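Local coordinates for probable arylamine n-acetyl transferase (Mycobacterium abscessus, PDB 4GUZ), which probably transfers the acetyl group of acetyl-coenzyme A to the nitrogen of arylamine substrates, at residues L32-R37 with L93-Y98; A84-V89 with W128-G133; I111-H116 with S205-S210; A140-V145 with W171-A176; A230-H235 with H239-G244. One frame throughout, in Å; residues are numbered along the deposited sequence.

How the contacts relate
Following the chain from the N terminus, contact 1 opens on helix 32-45 and closes at 93-98, which leads into strand 96-104. Contact 2 opens inside that loop, on helix 79-92, and closes at 128-133, so the two cross. Their centres lie 9 Å apart, and both pack a helix against residues that border the same antiparallel sheet. Contact 3 starts at 111-116, before contact 2 closes, and ends on helix 198-210; these two also cross. They meet where Asp131 is hydrogen-bonded to His116. Contact 4 is nested within the loop of contact 3 and joins distant parts of that sheet. Contact 5, a hairpin in a second antiparallel sheet, comes last; it touches none of the other contacts.

Contact 1 (L32-R37 with L93-Y98); sequences LETLRR and LGFDFY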
# COMPACT_ATOMS: atom_id res chain seq x y z
N LEU A 32 2.25 20.27 -4.68
CA LEU A 32 2.73 19.09 -5.38
C LEU A 32 4.14 18.68 -4.97
O LEU A 32 4.42 17.48 -4.85
CB LEU A 32 2.66 19.30 -6.90
CG LEU A 32 3.17 18.16 -7.79
CD1 LEU A 32 2.32 16.90 -7.64
CD2 LEU A 32 3.29 18.59 -9.22
N GLU A 33 5.05 19.66 -4.76
CA GLU A 33 6.41 19.28 -4.38
C GLU A 33 6.41 18.63 -2.99
O GLU A 33 7.12 17.65 -2.79
CB GLU A 33 7.40 20.47 -4.46
CG GLU A 33 8.53 20.24 -5.46
CD GLU A 33 8.22 19.42 -6.70
OE1 GLU A 33 7.23 19.73 -7.40
OE2 GLU A 33 8.97 18.45 -6.97
N THR A 34 5.55 19.10 -2.08
CA THR A 34 5.41 18.51 -0.75
C THR A 34 4.82 17.09 -0.88
O THR A 34 5.36 16.16 -0.29
CB THR A 34 4.58 19.41 0.15
OG1 THR A 34 5.31 20.63 0.33
CG2 THR A 34 4.30 18.79 1.54
N LEU A 35 3.74 16.93 -1.68
CA LEU A 35 3.09 15.64 -1.91
C LEU A 35 4.07 14.63 -2.47
O LEU A 35 4.06 13.47 -2.04
CB LEU A 35 1.89 15.82 -2.86
CG LEU A 35 1.01 14.59 -3.12
CD1 LEU A 35 0.31 14.13 -1.85
CD2 LEU A 35 0.01 14.85 -4.23
N ARG A 36 4.93 15.05 -3.41
CA ARG A 36 5.95 14.18 -4.00
C ARG A 36 6.89 13.67 -2.93
O ARG A 36 7.18 12.47 -2.90
CB ARG A 36 6.74 14.90 -5.13
CG ARG A 36 5.98 14.87 -6.45
CD ARG A 36 6.61 15.74 -7.53
NE ARG A 36 5.67 15.89 -8.65
CZ ARG A 36 6.01 15.99 -9.93
NH1 ARG A 36 7.29 15.99 -10.29
NH2 ARG A 36 5.08 16.08 -10.86
N ARG A 37 7.37 14.56 -2.06
CA ARG A 37 8.30 14.17 -0.99
C ARG A 37 7.61 13.28 0.04
O ARG A 37 8.25 12.36 0.55
CB ARG A 37 8.93 15.40 -0.32
CG ARG A 37 9.84 16.19 -1.28
CD ARG A 37 10.88 17.08 -0.59
NE ARG A 37 10.36 17.91 0.49
CZ ARG A 37 9.59 18.99 0.34
NH1 ARG A 37 9.19 19.37 -0.87
NH2 ARG A 37 9.19 19.68 1.40
N LEU A 93 -1.81 18.53 6.90
CA LEU A 93 -1.03 19.48 6.11
C LEU A 93 -1.92 20.38 5.23
O LEU A 93 -1.41 21.26 4.53
CB LEU A 93 0.04 18.75 5.29
CG LEU A 93 1.15 18.02 6.07
CD1 LEU A 93 2.31 17.72 5.16
CD2 LEU A 93 1.65 18.84 7.27
N GLY A 94 -3.23 20.19 5.31
CA GLY A 94 -4.22 21.01 4.61
C GLY A 94 -4.41 20.77 3.13
O GLY A 94 -4.72 21.71 2.39
N PHE A 95 -4.22 19.50 2.67
CA PHE A 95 -4.47 19.16 1.26
C PHE A 95 -5.96 18.92 1.04
O PHE A 95 -6.66 18.52 1.98
CB PHE A 95 -3.69 17.89 0.85
CG PHE A 95 -2.19 18.04 0.67
CD1 PHE A 95 -1.66 18.34 -0.58
CD2 PHE A 95 -1.32 17.84 1.73
CE1 PHE A 95 -0.27 18.42 -0.76
CE2 PHE A 95 0.06 17.93 1.56
CZ PHE A 95 0.58 18.22 0.31
N ASP A 96 -6.46 19.18 -0.19
CA ASP A 96 -7.83 18.89 -0.61
C ASP A 96 -7.78 17.48 -1.20
O ASP A 96 -7.20 17.29 -2.27
CB ASP A 96 -8.33 19.94 -1.64
CG ASP A 96 -9.72 19.72 -2.22
OD1 ASP A 96 -10.45 18.83 -1.72
OD2 ASP A 96 -10.09 20.46 -3.16
N PHE A 97 -8.32 16.49 -0.49
CA PHE A 97 -8.20 15.11 -0.96
C PHE A 97 -9.43 14.27 -0.63
O PHE A 97 -10.26 14.64 0.20
CB PHE A 97 -6.93 14.45 -0.35
CG PHE A 97 -7.08 14.04 1.09
CD1 PHE A 97 -7.38 12.72 1.43
CD2 PHE A 97 -6.96 14.98 2.12
CE1 PHE A 97 -7.56 12.35 2.77
CE2 PHE A 97 -7.13 14.61 3.45
CZ PHE A 97 -7.43 13.29 3.77
N TYR A 98 -9.47 13.07 -1.22
CA TYR A 98 -10.52 12.10 -0.99
C TYR A 98 -9.96 10.69 -1.17
O TYR A 98 -8.92 10.48 -1.79
CB TYR A 98 -11.74 12.37 -1.90
CG TYR A 98 -11.51 12.31 -3.39
CD1 TYR A 98 -11.84 11.18 -4.12
CD2 TYR A 98 -11.06 13.43 -4.09
CE1 TYR A 98 -11.68 11.14 -5.51
CE2 TYR A 98 -10.87 13.39 -5.47
CZ TYR A 98 -11.21 12.25 -6.18
OH TYR A 98 -11.03 12.20 -7.55
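Phe95 has CG anti to its carbonyl carbon (chi1 -73°), and its ring reaches helix 32-45 at Thr34 and Leu35. On Thr34, OG1 turns beside the backbone N (chi1 -65°), which leaves CG2 anti to that N and at the ring edge. CG2 of Thr34 is 4.0 Å from CZ of Phe95. Next along the helix, CB of Leu35 is 4.0 Å from CE1 of Phe95. The backbone N of Leu35 approaches the same ring obliquely. Thr34 CG2 also lies 4.3 Å from Leu93 CD1, a looser methyl contact. The polar branch of Thr34 serves another purpose, since OG1 is hydrogen-bonded to the backbone oxygens of Asp27 and Ser29. Gly94 has positive phi and completes a Schellman motif after helix 79-92, turning the chain toward strand 96-104. Leu90 of helix 79-92 touches both Leu35 and Phe95. Leu35 also packs on Val121 of strand 116-123 and Cys130 of strand 126-130, so the contact lies where two helices meet the sheet.

Contact 2 (A84-V89 with W128-G133); sequences ALFGAV and WLCDVG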
# COMPACT_ATOMS: atom_id res chain seq x y z
N ALA A 84 -4.90 4.96 6.08
CA ALA A 84 -5.31 5.66 7.31
C ALA A 84 -4.23 6.67 7.71
O ALA A 84 -4.54 7.84 7.92
CB ALA A 84 -5.55 4.66 8.45
N LEU A 85 -2.95 6.25 7.70
CA LEU A 85 -1.84 7.10 8.06
C LEU A 85 -1.62 8.21 7.07
O LEU A 85 -1.46 9.36 7.48
CB LEU A 85 -0.55 6.26 8.19
CG LEU A 85 0.54 6.79 9.11
CD1 LEU A 85 0.05 6.87 10.56
CD2 LEU A 85 1.74 5.85 9.09
N PHE A 86 -1.65 7.90 5.77
CA PHE A 86 -1.39 8.92 4.76
C PHE A 86 -2.52 9.91 4.70
O PHE A 86 -2.25 11.11 4.60
CB PHE A 86 -1.12 8.29 3.39
CG PHE A 86 -0.33 9.17 2.44
CD1 PHE A 86 1.04 9.33 2.59
CD2 PHE A 86 -0.95 9.76 1.34
CE1 PHE A 86 1.77 10.15 1.71
CE2 PHE A 86 -0.22 10.57 0.46
CZ PHE A 86 1.14 10.74 0.64
N GLY A 87 -3.76 9.43 4.86
CA GLY A 87 -4.96 10.25 4.90
C GLY A 87 -4.91 11.23 6.04
O GLY A 87 -5.24 12.41 5.87
N ALA A 88 -4.43 10.77 7.21
CA ALA A 88 -4.27 11.61 8.40
C ALA A 88 -3.24 12.69 8.15
O ALA A 88 -3.47 13.83 8.56
CB ALA A 88 -3.86 10.76 9.60
N VAL A 89 -2.12 12.36 7.47
CA VAL A 89 -1.05 13.32 7.14
C VAL A 89 -1.60 14.37 6.18
O VAL A 89 -1.40 15.56 6.43
CB VAL A 89 0.25 12.68 6.59
CG1 VAL A 89 1.35 13.72 6.40
CG2 VAL A 89 0.75 11.57 7.49
N TRP A 128 -4.27 14.02 -8.64
CA TRP A 128 -3.10 13.19 -8.43
C TRP A 128 -3.43 11.94 -7.66
O TRP A 128 -3.88 12.02 -6.51
CB TRP A 128 -2.03 14.00 -7.67
CG TRP A 128 -1.50 15.14 -8.50
CD1 TRP A 128 -2.02 16.40 -8.57
CD2 TRP A 128 -0.40 15.09 -9.42
NE1 TRP A 128 -1.29 17.15 -9.47
CE2 TRP A 128 -0.30 16.37 -10.02
CE3 TRP A 128 0.51 14.09 -9.80
CZ2 TRP A 128 0.69 16.69 -10.95
CZ3 TRP A 128 1.48 14.41 -10.74
CH2 TRP A 128 1.57 15.69 -11.30
N LEU A 129 -3.16 10.78 -8.26
CA LEU A 129 -3.39 9.50 -7.61
C LEU A 129 -2.25 9.20 -6.65
O LEU A 129 -1.09 9.17 -7.08
CB LEU A 129 -3.52 8.38 -8.66
CG LEU A 129 -3.68 6.96 -8.09
CD1 LEU A 129 -4.96 6.83 -7.32
CD2 LEU A 129 -3.53 5.91 -9.20
N CYS A 130 -2.57 8.98 -5.36
CA CYS A 130 -1.55 8.62 -4.38
C CYS A 130 -1.79 7.17 -3.95
O CYS A 130 -2.53 6.90 -2.99
CB CYS A 130 -1.53 9.58 -3.20
SG CYS A 130 -1.09 11.28 -3.65
N ASP A 131 -1.16 6.23 -4.68
CA ASP A 131 -1.27 4.79 -4.39
C ASP A 131 -0.12 4.44 -3.46
O ASP A 131 0.93 3.96 -3.90
CB ASP A 131 -1.25 4.00 -5.68
CG ASP A 131 -1.63 2.54 -5.53
OD1 ASP A 131 -1.94 2.12 -4.40
OD2 ASP A 131 -1.62 1.82 -6.55
N VAL A 132 -0.28 4.75 -2.18
CA VAL A 132 0.81 4.66 -1.20
C VAL A 132 0.91 3.31 -0.46
O VAL A 132 1.95 3.06 0.16
CB VAL A 132 0.75 5.81 -0.16
CG1 VAL A 132 0.83 7.19 -0.84
CG2 VAL A 132 -0.48 5.70 0.75
N GLY A 133 -0.14 2.51 -0.48
CA GLY A 133 -0.18 1.27 0.28
C GLY A 133 -0.32 -0.02 -0.48
O GLY A 133 -0.87 -0.98 0.06
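Phe86 of helix 79-92 and Val132, just past strand 126-130, are the closest backbone pair, with 7.6 Å between their CA atoms and no hydrogen bond joining the segments. The side chains bridge the gap. Val132 sets CG1 over one face of the Phe86 ring, close to its centre. This is a CH-pi contact: CG1 of Val132 is 3.7 Å from the centroid of the Phe86 ring and 7° off the ring normal. The other methyl takes the root of the same side chain, with Val132 CG2 3.8 Å from Phe86 CB. The two methyls thus cover the ring face and its stem. Phe86 CG is anti to the backbone N (chi1 -157°), which extends the ring from the helix toward this valine. Farther out on the ring, CE2 of Phe86 is 4.0 Å from CB of Cys130, an oblique approach. His42 meets the Phe86 ring edge-to-face. All three touching residues are buried. Between Cys130 and Val132 stands Asp131, whose OD1 is hydrogen-bonded to NE2 of His116 and OD2 to NE2 of His189. The placing of Cys79, His116 and Asp131 is consistent with the Cys-His-Asp catalytic triad of arylamine N-acetyltransferases.

Contact 3 (I111-H116 with S205-S210); sequences IRPATH and SYFVAS
Thr115 and Val208 make the tight part of this contact, with CB of Thr115 3.6 Å from CG2 of Val208. The two side chains lie alongside, running in opposite senses. A chi1 of 50° leaves Thr115 CG2 anti to the carbonyl carbon, which turns it to the helix, against Val208 CG2 and the Phe207 ring. It stands 3.9 Å from CD1 of Phe207, approaching the ring obliquely. The threonine side chain is roughly perpendicular to that of Phe207. Packing is looser at the solvent side. There the exposed Pro113 brings CG only to 4.3 Å from CE1 of the partly exposed Phe207. Away from the contact, helix 198-210 ends at Ser210, whose OG and N both bond to Tyr206 O. In the loop, Ala114 centres an inverse gamma turn, and Thr115 and His116 face Gly102 in a classic beta bulge. The bulge leads into strand 116-123 at His116, the histidine of a probable Cys-His-Asp triad characteristic of this enzyme family.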
# COMPACT_ATOMS: atom_id res chain seq x y z
N ILE A 111 -13.76 -9.88 -12.75
CA ILE A 111 -13.82 -8.74 -11.85
C ILE A 111 -13.60 -9.18 -10.41
O ILE A 111 -14.27 -10.10 -9.93
CB ILE A 111 -15.16 -7.96 -12.00
CG1 ILE A 111 -15.34 -7.44 -13.44
CG2 ILE A 111 -15.23 -6.81 -10.98
CD1 ILE A 111 -16.84 -6.90 -13.76
N ARG A 112 -12.65 -8.50 -9.73
CA ARG A 112 -12.32 -8.71 -8.32
C ARG A 112 -13.06 -7.68 -7.47
O ARG A 112 -13.47 -6.65 -8.01
CB ARG A 112 -10.79 -8.62 -8.10
CG ARG A 112 -9.94 -9.52 -9.02
CD ARG A 112 -10.28 -10.97 -8.87
NE ARG A 112 -9.23 -11.84 -9.42
CZ ARG A 112 -9.38 -13.15 -9.61
NH1 ARG A 112 -10.54 -13.74 -9.33
NH2 ARG A 112 -8.38 -13.88 -10.09
N PRO A 113 -13.24 -7.89 -6.13
CA PRO A 113 -13.94 -6.86 -5.34
C PRO A 113 -13.06 -5.63 -5.15
O PRO A 113 -11.84 -5.72 -5.33
CB PRO A 113 -14.26 -7.56 -4.01
CG PRO A 113 -13.84 -9.00 -4.18
CD PRO A 113 -12.86 -9.05 -5.30
N ALA A 114 -13.66 -4.47 -4.85
CA ALA A 114 -12.93 -3.21 -4.68
C ALA A 114 -12.33 -3.14 -3.30
O ALA A 114 -12.88 -2.47 -2.42
CB ALA A 114 -13.85 -2.03 -4.93
N THR A 115 -11.18 -3.81 -3.10
CA THR A 115 -10.58 -3.91 -1.78
C THR A 115 -9.14 -3.35 -1.69
O THR A 115 -8.38 -3.74 -0.80
CB THR A 115 -10.70 -5.37 -1.27
OG1 THR A 115 -10.23 -6.29 -2.26
CG2 THR A 115 -12.13 -5.73 -0.87
N HIS A 116 -8.80 -2.36 -2.53
CA HIS A 116 -7.51 -1.68 -2.42
C HIS A 116 -7.75 -0.20 -2.25
O HIS A 116 -8.21 0.45 -3.18
CB HIS A 116 -6.58 -1.96 -3.62
CG HIS A 116 -5.30 -1.18 -3.56
ND1 HIS A 116 -4.44 -1.29 -2.48
CD2 HIS A 116 -4.80 -0.26 -4.42
CE1 HIS A 116 -3.44 -0.46 -2.73
NE2 HIS A 116 -3.61 0.18 -3.88
N SER A 205 -11.71 -3.90 5.06
CA SER A 205 -10.63 -4.53 5.83
C SER A 205 -11.13 -5.77 6.57
O SER A 205 -10.40 -6.76 6.66
CB SER A 205 -10.02 -3.54 6.81
OG SER A 205 -8.82 -4.07 7.37
N TYR A 206 -12.37 -5.73 7.09
CA TYR A 206 -12.96 -6.89 7.77
C TYR A 206 -12.95 -8.12 6.83
O TYR A 206 -12.57 -9.21 7.26
CB TYR A 206 -14.40 -6.59 8.26
CG TYR A 206 -15.05 -7.79 8.91
CD1 TYR A 206 -14.74 -8.15 10.22
CD2 TYR A 206 -15.96 -8.57 8.21
CE1 TYR A 206 -15.30 -9.28 10.81
CE2 TYR A 206 -16.52 -9.71 8.78
CZ TYR A 206 -16.19 -10.06 10.09
OH TYR A 206 -16.77 -11.16 10.67
N PHE A 207 -13.35 -7.93 5.55
CA PHE A 207 -13.34 -8.98 4.52
C PHE A 207 -11.90 -9.39 4.20
O PHE A 207 -11.58 -10.58 4.19
CB PHE A 207 -14.08 -8.50 3.24
CG PHE A 207 -13.92 -9.36 2.00
CD1 PHE A 207 -12.99 -9.03 1.02
CD2 PHE A 207 -14.73 -10.47 1.80
CE1 PHE A 207 -12.84 -9.82 -0.12
CE2 PHE A 207 -14.59 -11.27 0.65
CZ PHE A 207 -13.64 -10.94 -0.30
N VAL A 208 -11.02 -8.40 3.92
CA VAL A 208 -9.62 -8.65 3.56
C VAL A 208 -8.86 -9.41 4.68
O VAL A 208 -8.10 -10.33 4.38
CB VAL A 208 -8.89 -7.34 3.13
CG1 VAL A 208 -7.39 -7.58 2.91
CG2 VAL A 208 -9.51 -6.79 1.84
N ALA A 209 -9.10 -9.06 5.96
CA ALA A 209 -8.36 -9.68 7.07
C ALA A 209 -8.88 -11.07 7.50
O ALA A 209 -8.07 -11.85 8.02
CB ALA A 209 -8.33 -8.76 8.28
N SER A 210 -10.18 -11.40 7.30
CA SER A 210 -10.69 -12.70 7.78
C SER A 210 -11.36 -13.63 6.72
O SER A 210 -11.43 -14.84 6.97
CB SER A 210 -11.67 -12.49 8.93
OG SER A 210 -12.84 -11.81 8.50

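Contact 4 (A140-V145 with W171-A176); sequences APIRLV and WTLSEA
Leu144 lies over one face of the Trp171 indole, and Val145 meets the indole edge. CD1 of Leu144 is 3.8 Å from the centroid of the five-membered ring of Trp171 and 7° off its normal, a CH-pi contact. CD2 of Leu144 lies over the rim of the six-membered ring, 4.0 Å from CZ2 of Trp171. Leu144 CG is anti to the backbone N (chi1 -163°), which carries these methyls over the indole. At the edge, Trp171 NE1 donates a bent 2.9 Å hydrogen bond (141°) to Val145 O, from well above its carbonyl plane. Face and edge contacts together should restrict rotation of the indole. Separately, Ile142 CD1 meets Leu173 CD1 at 3.9 Å. Farther out, backbone bonds hold Leu144 to Gln127 and Trp171 to Phe191, whose ring lies nearly parallel to the indole. Leu159 packs on Ile142 and Trp171. The contact joins strand 142-143, at the sheet's edge beside strand 126-130, and the residues after it to strand 170-176, which is not its neighbour in the sheet.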
# COMPACT_ATOMS: atom_id res chain seq x y z
N ALA A 140 5.87 7.91 -6.60
CA ALA A 140 5.45 9.30 -6.77
C ALA A 140 3.97 9.38 -7.09
O ALA A 140 3.43 8.44 -7.68
CB ALA A 140 6.27 9.93 -7.89
N PRO A 141 3.28 10.51 -6.74
CA PRO A 141 1.88 10.66 -7.17
C PRO A 141 1.80 10.60 -8.69
O PRO A 141 2.77 10.95 -9.37
CB PRO A 141 1.49 12.06 -6.65
CG PRO A 141 2.55 12.43 -5.68
CD PRO A 141 3.78 11.74 -6.08
N ILE A 142 0.69 10.14 -9.22
CA ILE A 142 0.52 10.00 -10.66
C ILE A 142 -0.59 10.93 -11.11
O ILE A 142 -1.70 10.86 -10.57
CB ILE A 142 0.23 8.50 -11.03
CG1 ILE A 142 1.47 7.60 -10.75
CG2 ILE A 142 -0.24 8.36 -12.48
CD1 ILE A 142 1.22 6.08 -10.87
N ARG A 143 -0.28 11.79 -12.10
CA ARG A 143 -1.23 12.74 -12.71
C ARG A 143 -2.39 11.98 -13.31
O ARG A 143 -2.18 11.13 -14.18
CB ARG A 143 -0.52 13.57 -13.80
CG ARG A 143 -1.33 14.71 -14.36
CD ARG A 143 -0.47 15.54 -15.29
NE ARG A 143 0.01 16.73 -14.60
CZ ARG A 143 1.28 17.12 -14.54
NH1 ARG A 143 2.23 16.41 -15.12
NH2 ARG A 143 1.60 18.22 -13.87
N LEU A 144 -3.60 12.27 -12.86
CA LEU A 144 -4.77 11.60 -13.39
C LEU A 144 -5.11 12.19 -14.74
O LEU A 144 -5.57 13.33 -14.84
CB LEU A 144 -5.95 11.65 -12.41
CG LEU A 144 -7.08 10.67 -12.63
CD1 LEU A 144 -6.70 9.25 -12.19
CD2 LEU A 144 -8.30 11.12 -11.86
N VAL A 145 -4.79 11.44 -15.77
CA VAL A 145 -5.02 11.77 -17.18
C VAL A 145 -5.73 10.57 -17.79
O VAL A 145 -5.73 9.50 -17.17
CB VAL A 145 -3.71 12.15 -17.95
CG1 VAL A 145 -3.16 13.49 -17.48
CG2 VAL A 145 -2.65 11.05 -17.87
N TRP A 171 -10.25 3.91 -14.36
CA TRP A 171 -8.88 3.80 -14.86
C TRP A 171 -8.28 2.45 -14.53
O TRP A 171 -8.56 1.90 -13.46
CB TRP A 171 -7.96 4.87 -14.21
CG TRP A 171 -8.17 6.27 -14.70
CD1 TRP A 171 -7.37 6.98 -15.55
CD2 TRP A 171 -9.27 7.14 -14.38
NE1 TRP A 171 -7.91 8.22 -15.81
CE2 TRP A 171 -9.09 8.34 -15.12
CE3 TRP A 171 -10.40 7.02 -13.55
CZ2 TRP A 171 -9.99 9.41 -15.04
CZ3 TRP A 171 -11.33 8.05 -13.53
CH2 TRP A 171 -11.10 9.24 -14.24
N THR A 172 -7.34 2.00 -15.37
CA THR A 172 -6.54 0.82 -15.08
C THR A 172 -5.13 1.31 -14.87
O THR A 172 -4.60 2.00 -15.74
CB THR A 172 -6.61 -0.26 -16.19
OG1 THR A 172 -7.96 -0.62 -16.44
CG2 THR A 172 -5.75 -1.52 -15.88
N LEU A 173 -4.52 0.92 -13.74
CA LEU A 173 -3.10 1.16 -13.54
C LEU A 173 -2.41 -0.15 -13.84
O LEU A 173 -2.78 -1.17 -13.24
CB LEU A 173 -2.76 1.67 -12.13
CG LEU A 173 -1.28 1.96 -11.91
CD1 LEU A 173 -0.89 3.32 -12.53
CD2 LEU A 173 -0.93 1.95 -10.42
N SER A 174 -1.45 -0.15 -14.79
CA SER A 174 -0.72 -1.37 -15.18
C SER A 174 0.76 -1.24 -14.87
O SER A 174 1.29 -0.12 -14.83
CB SER A 174 -0.89 -1.68 -16.67
OG SER A 174 -2.25 -1.86 -17.06
N GLU A 175 1.44 -2.37 -14.71
CA GLU A 175 2.90 -2.32 -14.49
C GLU A 175 3.53 -2.90 -15.72
O GLU A 175 2.91 -3.74 -16.38
CB GLU A 175 3.33 -3.06 -13.20
CG GLU A 175 2.94 -4.54 -13.16
CD GLU A 175 3.38 -5.30 -11.93
OE1 GLU A 175 2.92 -4.95 -10.81
OE2 GLU A 175 4.14 -6.30 -12.08
N ALA A 176 4.75 -2.45 -16.07
CA ALA A 176 5.44 -3.00 -17.23
C ALA A 176 5.62 -4.52 -17.05
O ALA A 176 5.95 -4.99 -15.95
CB ALA A 176 6.77 -2.31 -17.45

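Contact 5 (A230-H235 with H239-G244); sequences AYILDH and HEIQPG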
# COMPACT_ATOMS: atom_id res chain seq x y z
N ALA A 230 13.17 -4.54 -5.58
CA ALA A 230 12.01 -4.91 -4.75
C ALA A 230 12.16 -6.31 -4.21
O ALA A 230 12.87 -7.14 -4.78
CB ALA A 230 10.72 -4.81 -5.55
N TYR A 231 11.51 -6.57 -3.07
CA TYR A 231 11.39 -7.88 -2.44
C TYR A 231 9.95 -8.13 -2.09
O TYR A 231 9.27 -7.23 -1.58
CB TYR A 231 12.19 -8.01 -1.14
CG TYR A 231 13.68 -7.97 -1.27
CD1 TYR A 231 14.41 -9.12 -1.56
CD2 TYR A 231 14.39 -6.80 -1.01
CE1 TYR A 231 15.80 -9.10 -1.64
CE2 TYR A 231 15.78 -6.77 -1.08
CZ TYR A 231 16.48 -7.92 -1.40
OH TYR A 231 17.86 -7.86 -1.46
N ILE A 232 9.53 -9.36 -2.28
CA ILE A 232 8.20 -9.83 -1.92
C ILE A 232 8.36 -11.20 -1.30
O ILE A 232 8.88 -12.10 -1.95
CB ILE A 232 7.19 -9.90 -3.11
CG1 ILE A 232 6.92 -8.53 -3.79
CG2 ILE A 232 5.86 -10.55 -2.64
CD1 ILE A 232 6.01 -8.59 -5.14
N LEU A 233 7.89 -11.37 -0.06
CA LEU A 233 7.82 -12.68 0.57
C LEU A 233 6.39 -13.19 0.35
O LEU A 233 5.42 -12.58 0.83
CB LEU A 233 8.20 -12.62 2.06
CG LEU A 233 8.06 -13.93 2.83
CD1 LEU A 233 9.11 -14.96 2.37
CD2 LEU A 233 8.17 -13.71 4.32
N ASP A 234 6.25 -14.26 -0.44
CA ASP A 234 4.95 -14.83 -0.75
C ASP A 234 4.88 -16.13 0.06
O ASP A 234 5.38 -17.16 -0.39
CB ASP A 234 4.81 -15.03 -2.28
CG ASP A 234 3.42 -15.45 -2.72
OD1 ASP A 234 2.53 -15.59 -1.86
OD2 ASP A 234 3.22 -15.64 -3.96
N HIS A 235 4.37 -16.01 1.30
CA HIS A 235 4.27 -17.09 2.30
C HIS A 235 5.71 -17.43 2.75
O HIS A 235 6.27 -16.68 3.55
CB HIS A 235 3.46 -18.30 1.79
CG HIS A 235 3.08 -19.28 2.86
ND1 HIS A 235 2.40 -18.87 3.99
CD2 HIS A 235 3.23 -20.62 2.89
CE1 HIS A 235 2.19 -19.98 4.69
NE2 HIS A 235 2.66 -21.05 4.07
N HIS A 239 10.82 -13.62 -3.21
CA HIS A 239 10.99 -13.10 -4.56
C HIS A 239 11.93 -11.89 -4.52
O HIS A 239 11.72 -10.97 -3.73
CB HIS A 239 9.64 -12.69 -5.19
CG HIS A 239 8.67 -13.81 -5.42
ND1 HIS A 239 8.08 -13.99 -6.65
CD2 HIS A 239 8.21 -14.75 -4.56
CE1 HIS A 239 7.29 -15.05 -6.52
NE2 HIS A 239 7.32 -15.52 -5.27
N GLU A 240 13.01 -11.92 -5.31
CA GLU A 240 13.91 -10.76 -5.38
C GLU A 240 13.81 -10.20 -6.78
O GLU A 240 14.12 -10.91 -7.73
CB GLU A 240 15.35 -11.16 -4.99
CG GLU A 240 16.31 -10.00 -5.17
CD GLU A 240 17.66 -10.10 -4.50
OE1 GLU A 240 17.97 -11.15 -3.90
OE2 GLU A 240 18.39 -9.09 -4.56
N ILE A 241 13.33 -8.94 -6.92
CA ILE A 241 13.03 -8.36 -8.23
C ILE A 241 14.01 -7.26 -8.62
O ILE A 241 14.21 -6.30 -7.88
CB ILE A 241 11.57 -7.80 -8.23
CG1 ILE A 241 10.54 -8.85 -7.69
CG2 ILE A 241 11.17 -7.26 -9.61
CD1 ILE A 241 9.28 -8.21 -7.09
N GLN A 242 14.53 -7.37 -9.84
CA GLN A 242 15.41 -6.38 -10.45
C GLN A 242 14.62 -5.75 -11.59
O GLN A 242 14.43 -6.37 -12.66
CB GLN A 242 16.75 -6.99 -10.93
CG GLN A 242 17.65 -5.96 -11.65
CD GLN A 242 17.91 -4.71 -10.82
OE1 GLN A 242 18.35 -4.77 -9.67
NE2 GLN A 242 17.61 -3.53 -11.39
N PRO A 243 14.03 -4.57 -11.34
CA PRO A 243 13.24 -3.91 -12.39
C PRO A 243 14.02 -3.75 -13.69
O PRO A 243 15.21 -3.41 -13.65
CB PRO A 243 12.90 -2.53 -11.78
CG PRO A 243 13.90 -2.35 -10.69
CD PRO A 243 14.16 -3.72 -10.15
N GLY A 244 13.36 -4.05 -14.81
CA GLY A 244 13.99 -4.02 -16.13
C GLY A 244 14.71 -5.31 -16.51
O GLY A 244 15.11 -5.48 -17.66
O HOH W 1 5.59 -17.79 -4.85
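Backbone hydrogen bonds pair Ala230 with Ile241 and Ile232 with His239. In the first pair, Ile241 N donates to Ala230 O at 2.8 Å, nearly straight at 171°. The return bond from Ala230 N to Ile241 O is longer, 3.1 Å, and more bent. In the second pair, His239 N donates to Ile232 O at 2.8 Å, and Ile232 N donates to His239 O. Tyr231 and Glu240 form the non-hydrogen-bonded pair between them, where Tyr231 CA makes a CA-H...O contact with His239 O. This is an antiparallel beta hairpin of strands 229-234 and 237-242, the third and fourth strands of a five-stranded antiparallel sheet.

Apolar contacts gather on the face carrying Ala230, Ile232 and Ile241. CD1 of Ile241 lies 3.8 Å from CD1 of Ile232 and 4.0 Å from CB of Ala230. Trp155 touches Ala230 and Ile241 from strand 155-162 of the other sheet.

On the other face, Glu240 has CG anti to the backbone N (chi1 175°) and stays extended beyond, which runs it along the Tyr231 ring. Ring and carboxylate planes are 44° apart. Glu240 CD is 3.6 Å from Tyr231 CE1. His229 NE2 is hydrogen-bonded to Glu240 OE2.

Polar links at the turn end involve His239. A water lies 2.9 Å from His239 NE2, at the edge of the imidazole, and donates a weak bond to Asp234 OD2. His239 ND1 is hydrogen-bonded to Arg247 NH1.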